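Local atomic coordinates of microcin B17-processing protein McbB (Escherichia coli str. K-12 substr. MG1655, PDB entry 6GRH), a protein that is needed to process the inactive microcin B17 precursor peptide, McbA, into the active antibiotic peptide. Residues B[97-102]-B[124-129]; B[138-143]-B[165-170]; B[116-121]-B[246-251]; B[147-152]-B[224-229]. One frame throughout, in Å; residues are numbered along the deposited sequence. Where two conformers were deposited one is given.

Interaction 1: residues B[97-102]-B[124-129]; sequences NSVIIS and HIIDIK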
loop_
_atom_site.group_PDB
_atom_site.type_symbol
_atom_site.label_atom_id
_atom_site.label_comp_id
_atom_site.label_asym_id
_atom_site.label_seq_id
_atom_site.Cartn_x
_atom_site.Cartn_y
_atom_site.Cartn_z
ATOM N N ASN B 97 3.014 14.003 -32.671
ATOM C CA ASN B 97 2.704 15.350 -32.308
ATOM C C ASN B 97 1.948 15.378 -30.977
ATOM O O ASN B 97 1.302 14.395 -30.635
ATOM C CB ASN B 97 1.796 15.868 -33.409
ATOM C CG ASN B 97 1.340 17.260 -33.165
ATOM O OD1 ASN B 97 0.152 17.560 -33.291
ATOM N ND2 ASN B 97 2.279 18.124 -32.747
ATOM N N SER B 98 2.064 16.493 -30.252
ATOM C CA SER B 98 1.239 16.798 -29.090
ATOM C C SER B 98 0.393 18.066 -29.294
ATOM O O SER B 98 0.784 18.979 -30.038
ATOM C CB SER B 98 2.129 16.978 -27.869
ATOM O OG SER B 98 2.714 15.749 -27.469
ATOM N N VAL B 99 -0.771 18.105 -28.648
ATOM C CA VAL B 99 -1.583 19.313 -28.559
ATOM C C VAL B 99 -1.919 19.518 -27.093
ATOM O O VAL B 99 -2.073 18.561 -26.362
ATOM C CB VAL B 99 -2.869 19.261 -29.403
ATOM C CG1 VAL B 99 -2.539 19.190 -30.881
ATOM C CG2 VAL B 99 -3.782 18.100 -29.057
ATOM N N ILE B 100 -2.030 20.768 -26.677
ATOM C CA ILE B 100 -2.483 21.105 -25.340
ATOM C C ILE B 100 -3.859 21.745 -25.462
ATOM O O ILE B 100 -4.027 22.721 -26.196
ATOM C CB ILE B 100 -1.510 22.045 -24.624
ATOM C CG1 ILE B 100 -0.179 21.331 -24.435
ATOM C CG2 ILE B 100 -2.085 22.460 -23.260
ATOM C CD1 ILE B 100 0.890 22.191 -23.822
ATOM N N ILE B 101 -4.853 21.144 -24.805
ATOM C CA ILE B 101 -6.215 21.675 -24.763
ATOM C C ILE B 101 -6.427 22.178 -23.344
ATOM O O ILE B 101 -6.146 21.450 -22.357
ATOM C CB ILE B 101 -7.293 20.622 -25.148
ATOM C CG1 ILE B 101 -7.044 20.065 -26.561
ATOM C CG2 ILE B 101 -8.671 21.256 -25.089
ATOM C CD1 ILE B 101 -8.009 19.002 -27.063
ATOM N N SER B 102 -6.882 23.415 -23.203
ATOM C CA SER B 102 -6.971 23.988 -21.851
ATOM C C SER B 102 -8.021 25.043 -21.710
ATOM O O SER B 102 -8.390 25.697 -22.689
ATOM C CB SER B 102 -5.609 24.586 -21.447
ATOM O OG SER B 102 -5.564 24.900 -20.068
ATOM N N HIS B 124 -0.313 22.784 -31.403
ATOM C CA HIS B 124 -1.381 23.736 -31.159
ATOM C C HIS B 124 -1.699 23.827 -29.687
ATOM O O HIS B 124 -1.661 22.807 -28.996
ATOM C CB HIS B 124 -2.648 23.310 -31.886
ATOM C CG HIS B 124 -2.529 23.332 -33.375
ATOM N ND1 HIS B 124 -2.245 22.200 -34.114
ATOM C CD2 HIS B 124 -2.624 24.351 -34.262
ATOM C CE1 HIS B 124 -2.196 22.525 -35.401
ATOM N NE2 HIS B 124 -2.428 23.822 -35.515
ATOM N N ILE B 125 -2.001 25.045 -29.233
ATOM C CA ILE B 125 -2.655 25.288 -27.957
ATOM C C ILE B 125 -4.128 25.556 -28.258
ATOM O O ILE B 125 -4.457 26.485 -28.975
ATOM C CB ILE B 125 -2.070 26.507 -27.207
ATOM C CG1 ILE B 125 -0.548 26.398 -27.098
ATOM C CG2 ILE B 125 -2.672 26.602 -25.797
ATOM C CD1 ILE B 125 -0.009 25.132 -26.450
ATOM N N ILE B 126 -5.009 24.730 -27.734
ATOM C CA ILE B 126 -6.426 24.822 -28.046
ATOM C C ILE B 126 -7.231 25.265 -26.812
ATOM O O ILE B 126 -7.083 24.707 -25.713
ATOM C CB ILE B 126 -6.947 23.480 -28.591
ATOM C CG1 ILE B 126 -6.167 23.089 -29.840
ATOM C CG2 ILE B 126 -8.437 23.578 -28.921
ATOM C CD1 ILE B 126 -6.194 21.613 -30.143
ATOM N N ASP B 127 -8.075 26.273 -26.997
ATOM C CA ASP B 127 -8.980 26.710 -25.949
ATOM C C ASP B 127 -10.136 25.720 -25.901
ATOM O O ASP B 127 -10.758 25.456 -26.929
ATOM C CB ASP B 127 -9.494 28.131 -26.215
ATOM C CG ASP B 127 -10.239 28.740 -25.005
ATOM O OD1 ASP B 127 -10.839 27.997 -24.201
ATOM O OD2 ASP B 127 -10.235 29.984 -24.880
ATOM N N ILE B 128 -10.430 25.182 -24.720
ATOM C CA ILE B 128 -11.573 24.290 -24.549
ATOM C C ILE B 128 -12.914 24.900 -25.042
ATOM O O ILE B 128 -13.777 24.169 -25.489
ATOM C CB ILE B 128 -11.696 23.793 -23.078
ATOM C CG1 ILE B 128 -12.666 22.620 -22.970
ATOM C CG2 ILE B 128 -12.122 24.912 -22.141
ATOM C CD1 ILE B 128 -12.179 21.367 -23.682
ATOM N N LYS B 129 -13.061 26.223 -24.978
ATOM C CA LYS B 129 -14.251 26.940 -25.507
ATOM C C LYS B 129 -14.481 26.798 -27.025
ATOM O O LYS B 129 -15.580 27.050 -27.499
ATOM C CB LYS B 129 -14.155 28.443 -25.189
ATOM C CG LYS B 129 -14.171 28.777 -23.702
#
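Ile101 and Ile126 lie side by side and point the same way, off the face of the sheet that also carries Val99. The fit there is a step: CD1 of Ile126 reaches back along its neighbour and settles in the notch between Val99 and Ile101, 4.1 Å from Val99 CB and 4.0 Å from Ile101 CG1. Ile126 CG1 stands anti to the carbonyl carbon (chi1 -59°), the same turn that Ile101 makes, and the two branched chains run alongside each other. Farther on, Ile101 CG2 faces CD1 of Ile128 at 3.8 Å, the two side chains crossing at about a right angle. Both also touch Ile156, on the helix 150-160 that covers this face. Between the two layers of side chains runs the parallel pairing of strands 97-102 and 122-127, first and last elements of a beta-alpha-beta unit whose helix is 111-115; within this chain 122-127 is the outermost strand at this side of the sheet. Ile126 is gripped by both its backbone groups: its N gives a bond of 2.7 Å to Ile100 O, and its O takes one of 2.8 Å from Ser102 N. On the other face Ile125 folds inward, its CD1 lodging 3.9 Å from Ile100 CB, with Phe108 and Pro105 packed against it. Where the strand ends, Asp127 OD1 accepts from Lys129 N at 2.9 Å, closing an Asx turn.

Interaction 2: residues B[138-143]-B[165-170]; sequences STLIWL and GVAFIQ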
loop_
_atom_site.group_PDB
_atom_site.type_symbol
_atom_site.label_atom_id
_atom_site.label_comp_id
_atom_site.label_asym_id
_atom_site.label_seq_id
_atom_site.Cartn_x
_atom_site.Cartn_y
_atom_site.Cartn_z
ATOM N N SER B 138 -2.235 9.741 -34.392
ATOM C CA SER B 138 -1.062 9.546 -33.561
ATOM C C SER B 138 -0.647 10.800 -32.782
ATOM O O SER B 138 0.530 11.107 -32.697
ATOM C CB SER B 138 0.116 9.025 -34.392
ATOM O OG SER B 138 -0.278 7.887 -35.116
ATOM N N THR B 139 -1.621 11.497 -32.209
ATOM C CA THR B 139 -1.375 12.702 -31.436
ATOM C C THR B 139 -1.586 12.426 -29.958
ATOM O O THR B 139 -2.567 11.749 -29.590
ATOM C CB THR B 139 -2.355 13.798 -31.861
ATOM O OG1 THR B 139 -2.160 14.077 -33.248
ATOM C CG2 THR B 139 -2.178 15.059 -31.056
ATOM N N LEU B 140 -0.668 12.921 -29.127
ATOM C CA LEU B 140 -0.869 12.971 -27.674
ATOM C C LEU B 140 -1.664 14.233 -27.329
ATOM O O LEU B 140 -1.254 15.349 -27.652
ATOM C CB LEU B 140 0.457 12.967 -26.934
ATOM C CG LEU B 140 0.465 13.045 -25.395
ATOM C CD1 LEU B 140 -0.206 11.833 -24.782
ATOM C CD2 LEU B 140 1.884 13.177 -24.895
ATOM N N ILE B 141 -2.815 14.061 -26.701
ATOM C CA ILE B 141 -3.639 15.177 -26.289
ATOM C C ILE B 141 -3.447 15.418 -24.793
ATOM O O ILE B 141 -3.820 14.559 -23.965
ATOM C CB ILE B 141 -5.135 14.923 -26.607
ATOM C CG1 ILE B 141 -5.319 14.642 -28.099
ATOM C CG2 ILE B 141 -5.983 16.085 -26.117
ATOM C CD1 ILE B 141 -6.735 14.295 -28.512
ATOM N N TRP B 142 -2.884 16.576 -24.451
ATOM C CA TRP B 142 -2.763 17.005 -23.076
ATOM C C TRP B 142 -3.922 17.934 -22.742
ATOM O O TRP B 142 -4.032 19.006 -23.311
ATOM C CB TRP B 142 -1.427 17.728 -22.828
ATOM C CG TRP B 142 -1.144 17.879 -21.353
ATOM C CD1 TRP B 142 -1.929 18.550 -20.431
ATOM C CD2 TRP B 142 -0.057 17.330 -20.618
ATOM N NE1 TRP B 142 -1.369 18.466 -19.189
ATOM C CE2 TRP B 142 -0.243 17.701 -19.260
ATOM C CE3 TRP B 142 1.061 16.565 -20.966
ATOM C CZ2 TRP B 142 0.646 17.331 -18.246
ATOM C CZ3 TRP B 142 1.945 16.186 -19.966
ATOM C CH2 TRP B 142 1.726 16.570 -18.614
ATOM N N LEU B 143 -4.798 17.513 -21.817
ATOM C CA LEU B 143 -5.904 18.348 -21.367
ATOM C C LEU B 143 -5.593 18.905 -19.987
ATOM O O LEU B 143 -5.484 18.141 -19.044
ATOM C CB LEU B 143 -7.183 17.539 -21.339
ATOM C CG LEU B 143 -8.452 18.160 -20.762
ATOM C CD1 LEU B 143 -8.873 19.429 -21.497
ATOM C CD2 LEU B 143 -9.565 17.108 -20.803
ATOM N N GLY B 165 -4.227 5.846 -33.065
ATOM C CA GLY B 165 -2.990 6.145 -32.356
ATOM C C GLY B 165 -3.044 7.231 -31.293
ATOM O O GLY B 165 -2.001 7.617 -30.782
ATOM N N VAL B 166 -4.237 7.700 -30.937
ATOM C CA VAL B 166 -4.387 8.790 -29.976
ATOM C C VAL B 166 -3.957 8.328 -28.585
ATOM O O VAL B 166 -3.958 7.132 -28.297
ATOM C CB VAL B 166 -5.848 9.275 -29.926
ATOM C CG1 VAL B 166 -6.778 8.265 -29.253
ATOM C CG2 VAL B 166 -5.973 10.625 -29.265
ATOM N N ALA B 167 -3.553 9.272 -27.757
ATOM C CA ALA B 167 -3.443 9.077 -26.320
ATOM C C ALA B 167 -3.766 10.402 -25.641
ATOM O O ALA B 167 -3.734 11.454 -26.269
ATOM C CB ALA B 167 -2.060 8.584 -25.918
ATOM N N PHE B 168 -4.096 10.325 -24.359
ATOM C CA PHE B 168 -4.476 11.484 -23.576
ATOM C C PHE B 168 -3.679 11.533 -22.295
ATOM O O PHE B 168 -3.374 10.469 -21.696
ATOM C CB PHE B 168 -5.951 11.430 -23.159
ATOM C CG PHE B 168 -6.918 11.241 -24.289
ATOM C CD1 PHE B 168 -7.146 9.974 -24.826
ATOM C CD2 PHE B 168 -7.610 12.307 -24.791
ATOM C CE1 PHE B 168 -8.058 9.780 -25.847
ATOM C CE2 PHE B 168 -8.531 12.136 -25.809
ATOM C CZ PHE B 168 -8.761 10.865 -26.332
ATOM N N ILE B 169 -3.411 12.764 -21.849
ATOM C CA ILE B 169 -2.946 13.036 -20.492
ATOM C C ILE B 169 -3.859 14.121 -20.000
ATOM O O ILE B 169 -4.257 14.973 -20.781
ATOM C CB ILE B 169 -1.485 13.518 -20.475
ATOM C CG1 ILE B 169 -0.596 12.336 -20.828
ATOM C CG2 ILE B 169 -1.094 14.076 -19.102
ATOM C CD1 ILE B 169 0.805 12.707 -21.212
ATOM N N GLN B 170 -4.244 14.037 -18.736
ATOM C CA GLN B 170 -5.096 15.025 -18.111
ATOM C C GLN B 170 -4.404 15.569 -16.902
ATOM O O GLN B 170 -3.847 14.792 -16.110
ATOM C CB GLN B 170 -6.433 14.433 -17.660
ATOM C CG GLN B 170 -7.250 13.726 -18.721
ATOM C CD GLN B 170 -6.789 12.317 -19.076
ATOM O OE1 GLN B 170 -6.950 11.898 -20.217
ATOM N NE2 GLN B 170 -6.296 11.572 -18.118
#
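This is a buried pairing of neighbouring parallel strands, 139-144 and 167-174, inside the mixed sheet, and the Trp142–Ile169 contact dominates one of its faces. Ile169 CG2 sits 3.5 Å from the centroid of the six-membered ring of Trp142, only 2° off the ring normal, a CH-pi contact centred on the face. The indole gets there with CG anti to the backbone N (chi1 -166°), while its NE1 is bonded to Ser171. The other branch of Ile169 ends in CD1, which meets Leu140 CD1 at 3.8 Å. Leu250 of helix 236-254 packs on both Leu140 and Trp142. On the opposite face, Ile141 CD1 fits between Val166 CG2 (3.8 Å) and Phe168 CE2 (3.9 Å), and Ile141 also touches Phe160 of helix 150-160. Backbone bonds alternate across the gap, Ile141 N to Ala167 O and Ile169 N to Ile141 O, both 2.8 Å. With helix 150-160 on one face linking the two parallel strands, the arrangement is a classic beta-alpha-beta crossover.

Interaction 3: residues B[116-121]-B[246-251]; sequences KCDGVF and IKRRLQ. With EDO (1,2-ethanediol), chain J.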
loop_
_atom_site.group_PDB
_atom_site.type_symbol
_atom_site.label_atom_id
_atom_site.label_comp_id
_atom_site.label_asym_id
_atom_site.label_seq_id
_atom_site.Cartn_x
_atom_site.Cartn_y
_atom_site.Cartn_z
ATOM N N LYS B 116 10.390 23.808 -27.798
ATOM C CA LYS B 116 11.229 23.258 -28.873
ATOM C C LYS B 116 12.680 23.056 -28.439
ATOM O O LYS B 116 13.324 22.106 -28.880
ATOM C CB LYS B 116 11.176 24.143 -30.139
ATOM C CG LYS B 116 9.827 24.132 -30.829
ATOM C CD LYS B 116 9.858 24.923 -32.143
ATOM C CE LYS B 116 8.541 24.821 -32.916
ATOM N NZ LYS B 116 7.977 23.431 -32.997
ATOM N N CYS B 117 13.195 23.909 -27.563
ATOM C CA CYS B 117 14.568 23.740 -27.101
ATOM C C CYS B 117 14.728 22.611 -26.071
ATOM O O CYS B 117 15.852 22.332 -25.649
ATOM C CB CYS B 117 15.137 25.052 -26.590
ATOM S SG CYS B 117 14.467 25.621 -25.033
ATOM N N ASP B 118 13.609 21.992 -25.659
ATOM C CA ASP B 118 13.600 20.742 -24.908
ATOM C C ASP B 118 13.198 19.581 -25.822
ATOM O O ASP B 118 12.892 18.488 -25.341
ATOM C CB ASP B 118 12.610 20.881 -23.738
ATOM C CG ASP B 118 12.866 22.146 -22.902
ATOM O OD1 ASP B 118 13.828 22.168 -22.102
ATOM O OD2 ASP B 118 12.129 23.148 -23.067
ATOM N N GLY B 119 13.148 19.820 -27.141
ATOM C CA GLY B 119 12.785 18.801 -28.087
ATOM C C GLY B 119 11.332 18.390 -28.105
ATOM O O GLY B 119 10.995 17.358 -28.674
ATOM N N VAL B 120 10.470 19.229 -27.539
ATOM C CA VAL B 120 9.041 18.951 -27.451
ATOM C C VAL B 120 8.288 19.656 -28.582
ATOM O O VAL B 120 8.347 20.864 -28.673
ATOM C CB VAL B 120 8.500 19.416 -26.092
ATOM C CG1 VAL B 120 6.977 19.342 -26.064
ATOM C CG2 VAL B 120 9.097 18.548 -24.990
ATOM N N PHE B 121 7.592 18.872 -29.409
ATOM C CA PHE B 121 6.756 19.376 -30.523
ATOM C C PHE B 121 5.297 19.468 -30.069
ATOM O O PHE B 121 4.622 18.444 -29.928
ATOM C CB PHE B 121 6.886 18.448 -31.735
ATOM C CG PHE B 121 6.064 18.855 -32.966
ATOM C CD1 PHE B 121 5.675 20.183 -33.214
ATOM C CD2 PHE B 121 5.716 17.875 -33.915
ATOM C CE1 PHE B 121 4.947 20.512 -34.358
ATOM C CE2 PHE B 121 4.983 18.197 -35.049
ATOM C CZ PHE B 121 4.595 19.521 -35.283
ATOM N N ILE B 246 4.515 19.967 -16.431
ATOM C CA ILE B 246 3.935 19.658 -17.744
ATOM C C ILE B 246 5.048 19.519 -18.792
ATOM O O ILE B 246 5.140 18.500 -19.513
ATOM C CB ILE B 246 2.890 20.709 -18.152
ATOM C CG1 ILE B 246 1.662 20.648 -17.227
ATOM C CG2 ILE B 246 2.423 20.515 -19.594
ATOM C CD1 ILE B 246 0.664 21.771 -17.400
ATOM N N LYS B 247 5.922 20.523 -18.851
ATOM C CA LYS B 247 7.035 20.490 -19.780
ATOM C C LYS B 247 7.897 19.243 -19.620
ATOM O O LYS B 247 8.174 18.532 -20.601
ATOM C CB LYS B 247 7.895 21.746 -19.643
ATOM C CG LYS B 247 8.895 21.838 -20.786
ATOM C CD LYS B 247 9.946 22.898 -20.550
ATOM C CE LYS B 247 11.084 22.334 -19.724
ATOM N NZ LYS B 247 12.111 23.378 -19.660
ATOM N N ARG B 248 8.298 18.959 -18.375
ATOM C CA ARG B 248 9.147 17.814 -18.139
ATOM C C ARG B 248 8.472 16.496 -18.429
ATOM O O ARG B 248 9.109 15.590 -18.942
ATOM C CB ARG B 248 9.719 17.792 -16.736
ATOM C CG ARG B 248 10.724 18.885 -16.511
ATOM C CD ARG B 248 11.899 18.814 -17.493
ATOM N NE ARG B 248 13.015 19.563 -16.951
ATOM C CZ ARG B 248 14.019 20.075 -17.642
ATOM N NH1 ARG B 248 14.112 19.931 -18.964
ATOM N NH2 ARG B 248 14.972 20.716 -16.979
ATOM N N ARG B 249 7.181 16.415 -18.156
ATOM C CA ARG B 249 6.451 15.221 -18.486
ATOM C C ARG B 249 6.342 15.003 -19.998
ATOM O O ARG B 249 6.560 13.896 -20.493
ATOM C CB ARG B 249 5.088 15.213 -17.751
ATOM C CG ARG B 249 4.329 13.923 -17.933
ATOM C CD ARG B 249 4.977 12.808 -17.137
ATOM N NE ARG B 249 4.253 11.567 -17.335
ATOM C CZ ARG B 249 4.762 10.400 -17.717
ATOM N NH1 ARG B 249 6.078 10.219 -17.914
ATOM N NH2 ARG B 249 3.931 9.369 -17.867
ATOM N N LEU B 250 6.010 16.038 -20.738
ATOM C CA LEU B 250 5.996 15.952 -22.194
ATOM C C LEU B 250 7.356 15.602 -22.744
ATOM O O LEU B 250 7.477 14.817 -23.700
ATOM C CB LEU B 250 5.514 17.266 -22.832
ATOM C CG LEU B 250 4.016 17.477 -23.011
ATOM C CD1 LEU B 250 3.769 18.894 -23.494
ATOM C CD2 LEU B 250 3.393 16.445 -23.951
ATOM N N GLN B 251 8.387 16.213 -22.154
ATOM C CA GLN B 251 9.763 15.935 -22.533
ATOM C C GLN B 251 10.117 14.463 -22.337
ATOM O O GLN B 251 10.673 13.847 -23.259
ATOM C CB GLN B 251 10.711 16.864 -21.806
ATOM C CG GLN B 251 12.164 16.694 -22.197
ATOM C CD GLN B 251 13.053 17.790 -21.652
ATOM O OE1 GLN B 251 12.601 18.687 -20.929
ATOM N NE2 GLN B 251 14.301 17.782 -22.076
HETATM C C1 EDO J . 17.090 22.532 -19.021
HETATM O O1 EDO J . 17.290 21.119 -18.924
HETATM C C2 EDO J . 17.779 23.183 -17.835
HETATM O O2 EDO J . 17.324 24.523 -17.655
HETATM O O HOH W 1 15.773 20.449 -21.745
#
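A salt-bridge network of Asp118, Lys247 and Arg248 ties the turn after helix 111-115 to helix 236-254. The turn is a Schellman motif, with Gly119 at the C-prime position, and Asp118 just ahead of it aims its carboxylate at the helix. The side chains of Asp118 and Lys247 cross at about a right angle, and Lys247 NZ makes weak bonds to both carboxylate oxygens of Asp118, 3.2 Å to OD1 and 3.4 Å to OD2; its stronger partner is Glu238 of the second subunit, so this charge cluster also bridges two copies of the protein. Arg248 NH1 forms a long salt bridge with Asp118 OD1, at 3.9 Å. The guanidinium is instead held in its plane by Gln251 OE1, 2.8 Å from NH1, and at another edge by an ethanediol, probably from the crystallisation liquor. Next to the charged group, Val120 CG2 rests against the helix backbone, 3.6 Å from Gln251 CA, and CG1 reaches Leu250 CB. One water knits the polar end together, donating to Asp118 OD1 at 2.6 Å and accepting from Gln251 NE2 at 3.1 Å.

Interaction 4: residues B[147-152]-B[224-229]; sequences NYHSDI and KYQMTL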
loop_
_atom_site.group_PDB
_atom_site.type_symbol
_atom_site.label_atom_id
_atom_site.label_comp_id
_atom_site.label_asym_id
_atom_site.label_seq_id
_atom_site.Cartn_x
_atom_site.Cartn_y
_atom_site.Cartn_z
ATOM N N ASN B 147 -10.214 24.969 -13.924
ATOM C CA ASN B 147 -11.576 24.853 -13.451
ATOM C C ASN B 147 -12.141 23.526 -13.942
ATOM O O ASN B 147 -12.680 23.422 -15.036
ATOM C CB ASN B 147 -12.374 26.057 -13.892
ATOM C CG ASN B 147 -11.734 27.345 -13.422
ATOM O OD1 ASN B 147 -11.419 27.496 -12.232
ATOM N ND2 ASN B 147 -11.487 28.269 -14.356
ATOM N N TYR B 148 -11.998 22.510 -13.099
ATOM C CA TYR B 148 -12.315 21.140 -13.478
ATOM C C TYR B 148 -13.836 20.919 -13.558
ATOM O O TYR B 148 -14.578 21.410 -12.743
ATOM C CB TYR B 148 -11.706 20.172 -12.468
ATOM C CG TYR B 148 -12.045 18.751 -12.755
ATOM C CD1 TYR B 148 -11.252 17.985 -13.587
ATOM C CD2 TYR B 148 -13.201 18.171 -12.207
ATOM C CE1 TYR B 148 -11.601 16.679 -13.887
ATOM C CE2 TYR B 148 -13.548 16.869 -12.482
ATOM C CZ TYR B 148 -12.748 16.123 -13.325
ATOM O OH TYR B 148 -13.085 14.827 -13.573
ATOM N N HIS B 149 -14.270 20.188 -14.563
ATOM C CA HIS B 149 -15.593 19.572 -14.571
ATOM C C HIS B 149 -15.425 18.293 -15.368
ATOM O O HIS B 149 -14.802 18.327 -16.442
ATOM C CB HIS B 149 -16.675 20.465 -15.200
ATOM C CG HIS B 149 -18.067 20.028 -14.855
ATOM N ND1 HIS B 149 -18.605 18.844 -15.305
ATOM C CD2 HIS B 149 -19.011 20.587 -14.058
ATOM C CE1 HIS B 149 -19.820 18.691 -14.809
ATOM N NE2 HIS B 149 -20.090 19.737 -14.047
ATOM N N SER B 150 -15.976 17.186 -14.858
ATOM C CA SER B 150 -15.893 15.881 -15.520
ATOM C C SER B 150 -16.482 15.843 -16.925
ATOM O O SER B 150 -15.983 15.099 -17.753
ATOM C CB SER B 150 -16.549 14.779 -14.667
ATOM O OG SER B 150 -17.908 15.053 -14.407
ATOM N N ASP B 151 -17.542 16.611 -17.176
ATOM C CA ASP B 151 -18.116 16.760 -18.520
ATOM C C ASP B 151 -17.119 17.214 -19.592
ATOM O O ASP B 151 -17.261 16.839 -20.745
ATOM C CB ASP B 151 -19.302 17.746 -18.525
ATOM C CG ASP B 151 -20.595 17.134 -18.007
ATOM O OD1 ASP B 151 -20.656 15.912 -17.741
ATOM O OD2 ASP B 151 -21.579 17.888 -17.881
ATOM N N ILE B 152 -16.129 18.025 -19.215
ATOM C CA ILE B 152 -15.109 18.484 -20.172
ATOM C C ILE B 152 -14.260 17.302 -20.624
ATOM O O ILE B 152 -14.013 17.121 -21.800
ATOM C CB ILE B 152 -14.212 19.557 -19.564
ATOM C CG1 ILE B 152 -15.055 20.806 -19.232
ATOM C CG2 ILE B 152 -13.071 19.873 -20.510
ATOM C CD1 ILE B 152 -14.341 21.822 -18.374
ATOM N N LYS B 224 -26.617 10.963 -12.397
ATOM C CA LYS B 224 -25.749 11.238 -13.532
ATOM C C LYS B 224 -24.332 11.449 -12.986
ATOM O O LYS B 224 -24.145 12.237 -12.061
ATOM C CB LYS B 224 -26.222 12.469 -14.332
ATOM C CG LYS B 224 -25.329 12.791 -15.538
ATOM C CD LYS B 224 -25.968 13.804 -16.498
ATOM N N TYR B 225 -23.374 10.713 -13.543
ATOM C CA TYR B 225 -21.980 10.802 -13.131
ATOM C C TYR B 225 -21.460 12.147 -13.541
ATOM O O TYR B 225 -21.260 12.403 -14.736
ATOM C CB TYR B 225 -21.107 9.691 -13.757
ATOM C CG TYR B 225 -19.689 9.655 -13.198
ATOM C CD1 TYR B 225 -18.696 10.459 -13.724
ATOM C CD2 TYR B 225 -19.351 8.815 -12.128
ATOM C CE1 TYR B 225 -17.400 10.438 -13.216
ATOM C CE2 TYR B 225 -18.052 8.783 -11.611
ATOM C CZ TYR B 225 -17.074 9.592 -12.173
ATOM O OH TYR B 225 -15.777 9.600 -11.676
ATOM N N GLN B 226 -21.289 13.033 -12.568
ATOM C CA GLN B 226 -20.664 14.314 -12.848
ATOM C C GLN B 226 -20.103 14.918 -11.582
ATOM O O GLN B 226 -20.639 14.685 -10.481
ATOM C CB GLN B 226 -21.624 15.281 -13.562
ATOM C CG GLN B 226 -22.500 16.178 -12.687
ATOM C CD GLN B 226 -23.664 16.769 -13.470
ATOM O OE1 GLN B 226 -24.833 16.522 -13.148
ATOM N NE2 GLN B 226 -23.353 17.528 -14.522
ATOM N N MET B 227 -19.025 15.688 -11.734
ATOM C CA MET B 227 -18.437 16.359 -10.589
ATOM C C MET B 227 -17.448 17.460 -10.908
ATOM O O MET B 227 -16.859 17.519 -11.991
ATOM C CB MET B 227 -17.724 15.341 -9.730
ATOM C CG MET B 227 -16.871 14.399 -10.545
ATOM S SD MET B 227 -15.660 13.770 -9.420
ATOM C CE MET B 227 -14.765 12.691 -10.537
ATOM N N THR B 228 -17.285 18.304 -9.901
ATOM C CA THR B 228 -16.233 19.287 -9.818
ATOM C C THR B 228 -15.329 18.834 -8.671
ATOM O O THR B 228 -15.653 17.862 -7.975
ATOM C CB THR B 228 -16.833 20.662 -9.514
ATOM O OG1 THR B 228 -17.554 20.583 -8.286
ATOM C CG2 THR B 228 -17.793 21.094 -10.638
ATOM N N LEU B 229 -14.217 19.531 -8.462
ATOM C CA LEU B 229 -13.237 19.127 -7.449
ATOM C C LEU B 229 -12.816 20.317 -6.608
ATOM O O LEU B 229 -12.451 21.343 -7.173
ATOM C CB LEU B 229 -11.989 18.557 -8.113
ATOM C CG LEU B 229 -12.140 17.305 -8.962
ATOM C CD1 LEU B 229 -10.835 16.996 -9.690
ATOM C CD2 LEU B 229 -12.607 16.114 -8.130
HETATM O O HOH W 2 -13.807 22.004 -10.116
HETATM O O HOH W 3 -19.533 14.048 -16.171
#
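Helix 150-160 begins here, capped by His149 and braced by the extended segment 224-229, which runs past it almost antiparallel. His149 is the N-cap: its ND1 accepts from Asp151 N at 3.1 Å, with that N lying in the ring plane. Gln226 NE2 also lies in this plane, 3.7 Å from His149 CE1, the amide turned nearly perpendicular (85°) to the imidazole. Ser150 makes a two-way clasp with Met227. Its backbone N gives to Met227 O at 3.0 Å, and Met227 N gives back to Ser150 OG at 3.0 Å; OG lies between backbone N and carbonyl carbon (chi1 59°), turned to that N-H. A water accepts from OG and donates to Asp151 OD1 and Tyr225 O, joining the first turn of the helix to the passing chain. Tyr148 supplies the apolar half: Leu229 CD1 stands 3.7 Å from the ring centroid, over the face but offset toward the rim, and Leu229 CG comes to 3.5 Å from Tyr148 CD2. The phenol OH is bonded to His193, and Ile197 of the same helix 193-204 packs on Tyr148, Met227 and Leu229. Because Met227 N donates to Ser150 OG and the water accepts from that oxygen, the hydroxyl proton is directed to the water, leaving OG both acceptor and donor in a polar chain that ends on Asp151 and Tyr225.

Interactions 1 and 2 belong to one mixed sheet and lie 10 Å apart between centres; strands 97-102 and 139-144 are neighbours, so the two strand pairs join into four adjacent parallel strands. Along the chain interaction 1 closes before interaction 2 opens; the segments of interactions 2 and 4 alternate, and all fall between the two of interaction 3. Interaction 3, about 14 Å from interaction 2 between centres, lays helix 236-254 over the Leu140 and Trp142 face, while helix 150-160 covers the other face. Interaction 4 sits where that second helix starts, about 19 Å from both sheet contacts, with Ile152 touching Ile128. Sequence-distant segments thus flank the sheet, one toward the second subunit, the other near the zinc site.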